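Local coordinates for signal recognition 54 kDa protein (Pyrococcus furiosus, PDB 3DM5), which belongs to the SRP54 family, joining a helical bundle and a P-loop nucleotide-binding-type domain to a helical domain of the signal-peptide-binding family, at residues K331-Q336 / K413-Q418; A335-M340 / K373-I378. All blocks are in the same frame, centred on the assembly; numbering follows the deposited sequence.

In the fold
Contact 1 and contact 2 both start from helix 330-341 and lie in the helical region assigned to the signal-peptide-binding family, their centres about 8 Å apart. They bury similar areas, 117 and 110 Å², but differ in setting. Contact 1, toward helix 409-427, is the buried one and rests on a methionine and a leucine. Contact 2, toward helix 369-379, is only partly buried: a buried leucine-phenylalanine pair is joined by a partly exposed glutamate and lysine. Neither has a hydrogen bond across its segments. The two contacts also touch, for instance at Gln418 CB and Phe375 CE2 (3.9 Å), and helices 369-379 and 409-427 meet as well as each meeting 330-341.

Contact 1: K331-Q336 / K413-Q418; sequences KDMYAQ and KELLDQ
In the helical signal-peptide-binding-type domain, Met333 of helix 330-341 reaches across to Leu415 and Gln418 of helix 409-427. The CA atoms of Met333 and Gln418, the nearest pair between the segments, are 9.1 Å apart, a spacing that leaves the Met333 side chain to make the approach. The thioether does the reaching: CG of Met333 stands anti to the backbone N (chi1 -172°) and the next torsion is also extended, which carries SD out from its own helix before a bend at chi3 (75°) turns the methyl toward Leu415. There Met333 CE meets Leu415 CD2 at 3.5 Å, end against end, the two side chains running at a slant to each other. Met333 SD also lies 4.4 Å from both CG and the backbone C of Gln418, a loose approach. No hydrogen bond joins the segments; the contact is apolar, and Met333 and Leu415 are both buried. Further along helix 409-427, Tyr419 and Met422 also touch Met333. Helix 369-379 closes another part of the site, with Met379 against Met333 and Ile378 against Leu415, while Phe328 reaches Met333 from the loop preceding helix 330-341.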
ATOM      1  N   LYS A 331      27.206 -19.501 -20.223  1.00 69.54           N
ATOM      2  CA  LYS A 331      26.008 -18.849 -19.720  1.00 68.88           C
ATOM      3  C   LYS A 331      25.137 -18.435 -20.903  1.00 69.23           C
ATOM      4  O   LYS A 331      23.933 -18.679 -20.916  1.00 67.88           O
ATOM      5  CB  LYS A 331      26.382 -17.628 -18.884  1.00 67.22           C
ATOM      6  CG  LYS A 331      25.580 -17.480 -17.602  1.00 71.66           C
ATOM      7  CD  LYS A 331      26.367 -17.931 -16.377  1.00 68.63           C
ATOM      8  CE  LYS A 331      27.075 -16.757 -15.709  1.00 63.01           C
ATOM      9  NZ  LYS A 331      26.190 -16.034 -14.755  1.00 55.82           N
ATOM     10  N   ASP A 332      25.763 -17.812 -21.898  1.00 64.33           N
ATOM     11  CA  ASP A 332      25.088 -17.464 -23.147  1.00 64.13           C
ATOM     12  C   ASP A 332      24.412 -18.669 -23.825  1.00 70.40           C
ATOM     13  O   ASP A 332      23.291 -18.555 -24.322  1.00 67.32           O
ATOM     14  CB  ASP A 332      26.073 -16.811 -24.107  1.00 64.84           C
ATOM     15  CG  ASP A 332      26.542 -15.454 -23.625  1.00 74.02           C
ATOM     16  OD1 ASP A 332      27.752 -15.156 -23.735  1.00 77.09           O
ATOM     17  OD2 ASP A 332      25.696 -14.680 -23.132  1.00 81.13           O
ATOM     18  N   MET A 333      25.094 -19.814 -23.846  1.00 67.70           N
ATOM     19  CA  MET A 333      24.539 -21.043 -24.407  1.00 68.24           C
ATOM     20  C   MET A 333      23.410 -21.604 -23.534  1.00 77.23           C
ATOM     21  O   MET A 333      22.313 -21.884 -24.021  1.00 80.81           O
ATOM     22  CB  MET A 333      25.638 -22.093 -24.591  1.00 73.04           C
ATOM     23  CG  MET A 333      25.188 -23.336 -25.351  1.00 77.73           C
ATOM     24  SD  MET A 333      26.205 -24.800 -25.040  1.00 77.93           S
ATOM     25  CE  MET A 333      25.649 -25.257 -23.403  1.00 85.31           C
ATOM     26  N   TYR A 334      23.699 -21.769 -22.245  1.00 78.51           N
ATOM     27  CA  TYR A 334      22.701 -22.144 -21.239  1.00 85.89           C
ATOM     28  C   TYR A 334      21.375 -21.461 -21.509  1.00 86.28           C
ATOM     29  O   TYR A 334      20.321 -22.072 -21.371  1.00 89.96           O
ATOM     30  CB  TYR A 334      23.201 -21.738 -19.847  1.00 90.82           C
ATOM     31  CG  TYR A 334      22.401 -22.268 -18.668  1.00 94.90           C
ATOM     32  CD1 TYR A 334      23.008 -23.053 -17.690  1.00 93.98           C
ATOM     33  CD2 TYR A 334      21.054 -21.965 -18.515  1.00101.86           C
ATOM     34  CE1 TYR A 334      22.296 -23.531 -16.601  1.00 91.38           C
ATOM     35  CE2 TYR A 334      20.332 -22.443 -17.426  1.00113.68           C
ATOM     36  CZ  TYR A 334      20.961 -23.225 -16.473  1.00100.91           C
ATOM     37  OH  TYR A 334      20.256 -23.702 -15.392  1.00 94.72           O
ATOM     38  N   ALA A 335      21.450 -20.187 -21.888  1.00 80.24           N
ATOM     39  CA  ALA A 335      20.276 -19.361 -22.150  1.00 77.20           C
ATOM     40  C   ALA A 335      19.671 -19.620 -23.530  1.00 87.34           C
ATOM     41  O   ALA A 335      18.466 -19.820 -23.654  1.00 94.85           O
ATOM     42  CB  ALA A 335      20.624 -17.892 -21.990  1.00 69.97           C
ATOM     43  N   GLN A 336      20.504 -19.605 -24.567  1.00 89.99           N
ATOM     44  CA  GLN A 336      20.033 -19.924 -25.912  1.00 90.85           C
ATOM     45  C   GLN A 336      19.135 -21.154 -25.865  1.00 98.38           C
ATOM     46  O   GLN A 336      18.002 -21.126 -26.335  1.00 95.05           O
ATOM     47  CB  GLN A 336      21.206 -20.180 -26.862  1.00 90.53           C
ATOM     48  CG  GLN A 336      22.062 -18.959 -27.183  1.00 91.03           C
ATOM     49  CD  GLN A 336      21.285 -17.868 -27.903  1.00108.19           C
ATOM     50  OE1 GLN A 336      20.338 -17.295 -27.359  1.00105.26           O
ATOM     51  NE2 GLN A 336      21.693 -17.567 -29.132  1.00111.25           N
ATOM     52  N   LYS A 413      32.039 -33.711 -21.944  1.00 82.47           N
ATOM     53  CA  LYS A 413      32.772 -33.360 -23.159  1.00 83.31           C
ATOM     54  C   LYS A 413      31.790 -33.155 -24.312  1.00 81.61           C
ATOM     55  O   LYS A 413      32.054 -32.392 -25.244  1.00 73.57           O
ATOM     56  CB  LYS A 413      33.825 -34.421 -23.491  1.00 85.78           C
ATOM     57  CG  LYS A 413      34.772 -34.700 -22.326  1.00 93.50           C
ATOM     58  CD  LYS A 413      35.609 -35.965 -22.508  1.00 94.94           C
ATOM     59  CE  LYS A 413      37.019 -35.653 -22.997  1.00 99.42           C
ATOM     60  NZ  LYS A 413      37.963 -36.781 -22.721  1.00 91.24           N
ATOM     61  N   GLU A 414      30.641 -33.819 -24.222  1.00 75.20           N
ATOM     62  CA  GLU A 414      29.573 -33.636 -25.199  1.00 82.73           C
ATOM     63  C   GLU A 414      29.086 -32.198 -25.157  1.00 86.28           C
ATOM     64  O   GLU A 414      29.202 -31.460 -26.145  1.00 79.84           O
ATOM     65  CB  GLU A 414      28.413 -34.596 -24.923  1.00 80.04           C
ATOM     66  N   LEU A 415      28.544 -31.810 -24.002  1.00 88.05           N
ATOM     67  CA  LEU A 415      28.125 -30.434 -23.747  1.00 85.01           C
ATOM     68  C   LEU A 415      29.171 -29.429 -24.224  1.00 77.97           C
ATOM     69  O   LEU A 415      28.839 -28.471 -24.920  1.00 70.83           O
ATOM     70  CB  LEU A 415      27.841 -30.224 -22.252  1.00 84.63           C
ATOM     71  CG  LEU A 415      27.086 -28.959 -21.815  1.00 80.99           C
ATOM     72  CD1 LEU A 415      26.768 -29.035 -20.338  1.00 85.07           C
ATOM     73  CD2 LEU A 415      27.862 -27.691 -22.110  1.00 66.78           C
ATOM     74  N   LEU A 416      30.427 -29.640 -23.841  1.00 71.87           N
ATOM     75  CA  LEU A 416      31.493 -28.726 -24.238  1.00 69.56           C
ATOM     76  C   LEU A 416      31.630 -28.652 -25.745  1.00 80.47           C
ATOM     77  O   LEU A 416      31.893 -27.586 -26.301  1.00 77.86           O
ATOM     78  CB  LEU A 416      32.820 -29.145 -23.626  1.00 66.49           C
ATOM     79  CG  LEU A 416      32.806 -29.002 -22.113  1.00 74.56           C
ATOM     80  CD1 LEU A 416      34.051 -29.617 -21.496  1.00 72.01           C
ATOM     81  CD2 LEU A 416      32.661 -27.530 -21.736  1.00 71.18           C
ATOM     82  N   ASP A 417      31.463 -29.794 -26.406  1.00 87.13           N
ATOM     83  CA  ASP A 417      31.571 -29.834 -27.855  1.00 82.24           C
ATOM     84  C   ASP A 417      30.486 -28.959 -28.441  1.00 81.98           C
ATOM     85  O   ASP A 417      30.758 -28.094 -29.275  1.00 83.66           O
ATOM     86  CB  ASP A 417      31.475 -31.267 -28.373  1.00 87.55           C
ATOM     87  CG  ASP A 417      32.767 -32.043 -28.174  1.00 99.21           C
ATOM     88  OD1 ASP A 417      33.837 -31.407 -28.052  1.00 98.07           O
ATOM     89  OD2 ASP A 417      32.715 -33.290 -28.139  1.00108.75           O
ATOM     90  N   GLN A 418      29.259 -29.171 -27.978  1.00 76.93           N
ATOM     91  CA  GLN A 418      28.135 -28.336 -28.380  1.00 80.35           C
ATOM     92  C   GLN A 418      28.474 -26.860 -28.240  1.00 82.86           C
ATOM     93  O   GLN A 418      28.193 -26.059 -29.134  1.00 81.08           O
ATOM     94  CB  GLN A 418      26.903 -28.648 -27.535  1.00 84.72           C
ATOM     95  CG  GLN A 418      25.655 -27.998 -28.069  1.00 88.01           C
ATOM     96  CD  GLN A 418      25.354 -28.457 -29.473  1.00 93.64           C
ATOM     97  OE1 GLN A 418      25.115 -29.642 -29.706  1.00 93.08           O
ATOM     98  NE2 GLN A 418      25.372 -27.527 -30.419  1.00 96.94           N
TER

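Contact 2: A335-M340 / K373-I378; sequences AQLEAM and KKFKVI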
ATOM      1  N   ALA A 335      21.450 -20.187 -21.888  1.00 80.24           N
ATOM      2  CA  ALA A 335      20.276 -19.361 -22.150  1.00 77.20           C
ATOM      3  C   ALA A 335      19.671 -19.620 -23.530  1.00 87.34           C
ATOM      4  O   ALA A 335      18.466 -19.820 -23.654  1.00 94.85           O
ATOM      5  CB  ALA A 335      20.624 -17.892 -21.990  1.00 69.97           C
ATOM      6  N   GLN A 336      20.504 -19.605 -24.567  1.00 89.99           N
ATOM      7  CA  GLN A 336      20.033 -19.924 -25.912  1.00 90.85           C
ATOM      8  C   GLN A 336      19.135 -21.154 -25.865  1.00 98.38           C
ATOM      9  O   GLN A 336      18.002 -21.126 -26.335  1.00 95.05           O
ATOM     10  CB  GLN A 336      21.206 -20.180 -26.862  1.00 90.53           C
ATOM     11  CG  GLN A 336      22.062 -18.959 -27.183  1.00 91.03           C
ATOM     12  CD  GLN A 336      21.285 -17.868 -27.903  1.00108.19           C
ATOM     13  OE1 GLN A 336      20.338 -17.295 -27.359  1.00105.26           O
ATOM     14  NE2 GLN A 336      21.693 -17.567 -29.132  1.00111.25           N
ATOM     15  N   LEU A 337      19.647 -22.232 -25.281  1.00 99.35           N
ATOM     16  CA  LEU A 337      18.897 -23.475 -25.182  1.00103.10           C
ATOM     17  C   LEU A 337      17.631 -23.282 -24.357  1.00106.83           C
ATOM     18  O   LEU A 337      16.534 -23.596 -24.818  1.00117.14           O
ATOM     19  CB  LEU A 337      19.759 -24.589 -24.575  1.00105.29           C
ATOM     20  CG  LEU A 337      21.163 -24.809 -25.160  1.00105.56           C
ATOM     21  CD1 LEU A 337      21.738 -26.142 -24.681  1.00 91.54           C
ATOM     22  CD2 LEU A 337      21.185 -24.720 -26.694  1.00 82.17           C
ATOM     23  N   GLU A 338      17.788 -22.759 -23.143  1.00100.35           N
ATOM     24  CA  GLU A 338      16.654 -22.539 -22.241  1.00107.15           C
ATOM     25  C   GLU A 338      15.489 -21.864 -22.962  1.00113.58           C
ATOM     26  O   GLU A 338      14.326 -22.193 -22.730  1.00118.08           O
ATOM     27  CB  GLU A 338      17.084 -21.700 -21.033  1.00109.60           C
ATOM     28  CG  GLU A 338      16.258 -21.920 -19.763  1.00115.14           C
ATOM     29  CD  GLU A 338      16.341 -23.350 -19.241  1.00125.60           C
ATOM     30  OE1 GLU A 338      15.625 -24.217 -19.785  1.00135.35           O
ATOM     31  OE2 GLU A 338      17.109 -23.613 -18.284  1.00110.03           O
ATOM     32  N   ALA A 339      15.811 -20.923 -23.842  1.00112.06           N
ATOM     33  CA  ALA A 339      14.800 -20.225 -24.629  1.00110.68           C
ATOM     34  C   ALA A 339      14.226 -21.117 -25.721  1.00121.57           C
ATOM     35  O   ALA A 339      13.036 -21.053 -26.022  1.00125.28           O
ATOM     36  CB  ALA A 339      15.385 -18.960 -25.242  1.00102.34           C
ATOM     37  N   MET A 340      15.076 -21.946 -26.317  1.00124.64           N
ATOM     38  CA  MET A 340      14.646 -22.816 -27.403  1.00129.24           C
ATOM     39  C   MET A 340      13.563 -23.787 -26.955  1.00124.17           C
ATOM     40  O   MET A 340      12.566 -23.968 -27.652  1.00125.87           O
ATOM     41  CB  MET A 340      15.832 -23.570 -28.013  1.00130.53           C
ATOM     42  CG  MET A 340      16.733 -22.703 -28.889  1.00137.28           C
ATOM     43  SD  MET A 340      15.836 -21.755 -30.144  1.00129.36           S
ATOM     44  CE  MET A 340      15.133 -23.072 -31.130  1.00132.01           C
ATOM     45  N   LYS A 373      17.933 -31.118 -20.898  1.00103.09           N
ATOM     46  CA  LYS A 373      17.671 -31.284 -19.477  1.00 96.81           C
ATOM     47  C   LYS A 373      18.922 -31.825 -18.802  1.00 95.91           C
ATOM     48  O   LYS A 373      19.220 -31.494 -17.655  1.00 94.74           O
ATOM     49  CB  LYS A 373      16.507 -32.247 -19.268  1.00108.73           C
ATOM     50  CG  LYS A 373      15.705 -32.001 -17.999  1.00119.73           C
ATOM     51  CD  LYS A 373      14.473 -32.912 -17.932  1.00134.65           C
ATOM     52  CE  LYS A 373      13.697 -32.938 -19.251  1.00130.05           C
ATOM     53  NZ  LYS A 373      13.174 -31.597 -19.646  1.00126.50           N
ATOM     54  N   LYS A 374      19.654 -32.663 -19.524  1.00 94.55           N
ATOM     55  CA  LYS A 374      20.919 -33.196 -19.038  1.00 90.79           C
ATOM     56  C   LYS A 374      21.989 -32.109 -19.048  1.00 91.13           C
ATOM     57  O   LYS A 374      22.791 -31.993 -18.115  1.00 85.78           O
ATOM     58  CB  LYS A 374      21.354 -34.377 -19.909  1.00 95.94           C
ATOM     59  CG  LYS A 374      22.734 -34.926 -19.599  1.00 89.47           C
ATOM     60  CD  LYS A 374      22.981 -36.236 -20.328  1.00 88.72           C
ATOM     61  CE  LYS A 374      22.140 -37.366 -19.744  1.00 97.83           C
ATOM     62  NZ  LYS A 374      22.640 -37.825 -18.415  1.00 89.11           N
ATOM     63  N   PHE A 375      21.991 -31.315 -20.115  1.00 90.62           N
ATOM     64  CA  PHE A 375      22.942 -30.223 -20.278  1.00 83.36           C
ATOM     65  C   PHE A 375      22.854 -29.219 -19.134  1.00 85.06           C
ATOM     66  O   PHE A 375      23.877 -28.765 -18.609  1.00 80.66           O
ATOM     67  CB  PHE A 375      22.703 -29.519 -21.613  1.00 83.99           C
ATOM     68  CG  PHE A 375      23.443 -30.139 -22.764  1.00 90.57           C
ATOM     69  CD1 PHE A 375      23.973 -31.416 -22.658  1.00 86.62           C
ATOM     70  CD2 PHE A 375      23.595 -29.448 -23.961  1.00 87.38           C
ATOM     71  CE1 PHE A 375      24.661 -31.986 -23.720  1.00 93.65           C
ATOM     72  CE2 PHE A 375      24.275 -30.010 -25.025  1.00 83.57           C
ATOM     73  CZ  PHE A 375      24.808 -31.280 -24.906  1.00 93.94           C
ATOM     74  N   LYS A 376      21.631 -28.875 -18.747  1.00 84.98           N
ATOM     75  CA  LYS A 376      21.433 -27.957 -17.640  1.00 77.06           C
ATOM     76  C   LYS A 376      22.037 -28.558 -16.381  1.00 74.50           C
ATOM     77  O   LYS A 376      22.825 -27.916 -15.698  1.00 74.76           O
ATOM     78  CB  LYS A 376      19.949 -27.675 -17.425  1.00 80.38           C
ATOM     79  CG  LYS A 376      19.674 -26.802 -16.217  1.00 85.67           C
ATOM     80  CD  LYS A 376      18.188 -26.544 -16.037  1.00 99.13           C
ATOM     81  CE  LYS A 376      17.923 -25.660 -14.819  1.00105.32           C
ATOM     82  NZ  LYS A 376      18.379 -26.284 -13.541  1.00 94.29           N
ATOM     83  N   VAL A 377      21.668 -29.800 -16.086  1.00 75.50           N
ATOM     84  CA  VAL A 377      22.176 -30.495 -14.906  1.00 69.42           C
ATOM     85  C   VAL A 377      23.708 -30.427 -14.801  1.00 69.78           C
ATOM     86  O   VAL A 377      24.263 -30.286 -13.711  1.00 64.91           O
ATOM     87  CB  VAL A 377      21.710 -31.961 -14.877  1.00 65.24           C
ATOM     88  CG1 VAL A 377      22.323 -32.690 -13.706  1.00 60.66           C
ATOM     89  CG2 VAL A 377      20.203 -32.022 -14.799  1.00 73.43           C
ATOM     90  N   ILE A 378      24.384 -30.516 -15.940  1.00 67.43           N
ATOM     91  CA  ILE A 378      25.835 -30.486 -15.958  1.00 68.00           C
ATOM     92  C   ILE A 378      26.358 -29.096 -15.606  1.00 69.71           C
ATOM     93  O   ILE A 378      27.256 -28.953 -14.777  1.00 68.57           O
ATOM     94  CB  ILE A 378      26.407 -30.940 -17.328  1.00 73.39           C
ATOM     95  CG1 ILE A 378      26.116 -32.423 -17.574  1.00 70.88           C
ATOM     96  CG2 ILE A 378      27.915 -30.685 -17.408  1.00 65.12           C
ATOM     97  CD1 ILE A 378      26.749 -32.966 -18.833  1.00 67.94           C
TER
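The Phe375 ring receives Leu337 at its edge: Leu337 CD1 lies in the ring plane, 3.9 Å from Phe375 CD2, and residues 335-340 place nothing over either ring face. This is an apolar contact between two buried side chains. Leu337 is directed toward helix 369-379 and keeps CG beside the backbone N (chi1 -49°), from where CD1 extends to the ring. The second flat group, the Glu338 carboxylate, brings OE2 against the CD and CE methylenes of Lys376, the two chains crossing at a slant. Glu338 OE2 is 3.8 Å from Lys376 CD, whereas OE2 of Glu338 and NZ of Lys376 are 5.6 Å apart, too far for a salt bridge. This fits the lysine's shape: it is extended as far as CE, then bends at chi4 (-62°), and NZ forms a salt bridge with Asp380. Glu338 OE1 is likewise engaged elsewhere, with Arg341 NE. Opposite charges at this distance would probably still attract weakly. The contact thus joins helix 330-341 to helix 369-379, whose Phe375 also packs on Leu415 of helix 409-427, while Ile378 of the same helix reaches Ile401 and Ser405 on helix 395-405.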